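Local coordinates for protein zonadhesin (Komagataella phaffii, PDB 5FX8) that is a putative cell-wall adhesin, seen here as its N-terminal part of two cohesin-like domains, and may take part in cell-cell interaction, at residues Ala82-Tyr85 with Asp86-Val89. Residues are numbered along the deposited sequence; the frame is centred on the assembly and turned at random.
Sequences AFDY and DSHV
Asp84 folds its carboxylate over the turn that follows it. With CG anti to the backbone N (chi1 -173°), OD1 accepts the backbone N of Asp86 at 3.0 Å and, more weakly, that of Ser87, while OD2 takes Ser87 OG at 2.8 Å. The Asp86 N and Ser87 OG bonds both arrive from above the carboxylate plane, the hydroxyl very steeply. The bond from Asp86 N makes this an Asx turn at the start of the tight loop joining strands 77-84 and 89-94 in the first cohesin-like domain. Its closure is a G1 beta bulge: His88 and Val89 both face Asp84, whose N bonds Val89 O at 2.9 Å and whose O receives His88 N at 2.8 Å. His88 fills the bulge position with positive phi (67°).

On the other side of the hairpin, Phe83 turns its edge toward the face of His88 in an offset T-shaped pair, centroids 5.9 Å apart, with CZ 3.5 Å from His88 CA. Tyr85 lays its ring over Phe83 CD2, and its hydroxyl bonds Asp64.

Asp86 OD2 lies 4.2 Å from Asp84 OD1, a pairing of like charges that the N-H and hydroxyl donors gathered on Asp84 would probably offset, an arrangement consistent with an ionised carboxylate.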
# COMPACT_ATOMS: atom_id res chain seq x y z
N ALA C 82 5.49 -8.59 79.29
CA ALA C 82 6.74 -7.96 78.91
C ALA C 82 7.56 -9.02 78.18
O ALA C 82 7.42 -10.20 78.49
CB ALA C 82 7.47 -7.40 80.12
N PHE C 83 8.35 -8.61 77.20
CA PHE C 83 9.16 -9.51 76.39
C PHE C 83 10.62 -9.28 76.71
O PHE C 83 11.07 -8.13 76.79
CB PHE C 83 8.91 -9.29 74.90
CG PHE C 83 9.60 -10.27 73.99
CD1 PHE C 83 9.25 -11.60 73.98
CD2 PHE C 83 10.57 -9.84 73.09
CE1 PHE C 83 9.87 -12.47 73.13
CE2 PHE C 83 11.18 -10.72 72.25
CZ PHE C 83 10.83 -12.03 72.27
N ASP C 84 11.35 -10.35 76.92
CA ASP C 84 12.80 -10.28 77.08
C ASP C 84 13.42 -10.42 75.69
O ASP C 84 13.32 -11.47 75.07
CB ASP C 84 13.27 -11.37 78.03
CG ASP C 84 14.72 -11.25 78.36
OD1 ASP C 84 15.41 -10.49 77.67
OD2 ASP C 84 15.18 -11.92 79.30
N TYR C 85 14.07 -9.36 75.22
CA TYR C 85 14.66 -9.35 73.90
C TYR C 85 15.98 -10.10 73.82
O TYR C 85 16.44 -10.39 72.72
CB TYR C 85 14.84 -7.91 73.43
CG TYR C 85 13.53 -7.23 73.06
CD1 TYR C 85 12.72 -6.66 74.04
CD2 TYR C 85 13.11 -7.18 71.74
CE1 TYR C 85 11.54 -6.07 73.71
CE2 TYR C 85 11.94 -6.58 71.40
CZ TYR C 85 11.16 -6.03 72.38
OH TYR C 85 9.99 -5.43 72.04
N ASP C 86 16.59 -10.43 74.96
CA ASP C 86 17.80 -11.23 75.02
C ASP C 86 17.50 -12.73 75.03
O ASP C 86 18.15 -13.49 74.30
CB ASP C 86 18.62 -10.88 76.26
CG ASP C 86 19.13 -9.44 76.25
OD1 ASP C 86 19.37 -8.89 75.15
OD2 ASP C 86 19.29 -8.86 77.35
N SER C 87 16.53 -13.17 75.82
CA SER C 87 16.21 -14.58 75.88
C SER C 87 15.03 -14.98 75.00
O SER C 87 14.80 -16.17 74.81
CB SER C 87 15.92 -15.00 77.31
OG SER C 87 14.87 -14.22 77.80
N HIS C 88 14.28 -14.01 74.48
CA HIS C 88 13.13 -14.28 73.60
C HIS C 88 12.00 -14.97 74.36
O HIS C 88 11.33 -15.85 73.85
CB HIS C 88 13.55 -15.06 72.36
CG HIS C 88 14.45 -14.28 71.46
ND1 HIS C 88 13.99 -13.66 70.31
CD2 HIS C 88 15.76 -13.96 71.56
CE1 HIS C 88 14.99 -13.01 69.74
NE2 HIS C 88 16.08 -13.19 70.47
N VAL C 89 11.75 -14.50 75.58
CA VAL C 89 10.74 -15.09 76.44
C VAL C 89 9.70 -14.04 76.76
O VAL C 89 10.03 -12.94 77.22
CB VAL C 89 11.36 -15.63 77.74
CG1 VAL C 89 10.26 -16.00 78.72
CG2 VAL C 89 12.27 -16.81 77.42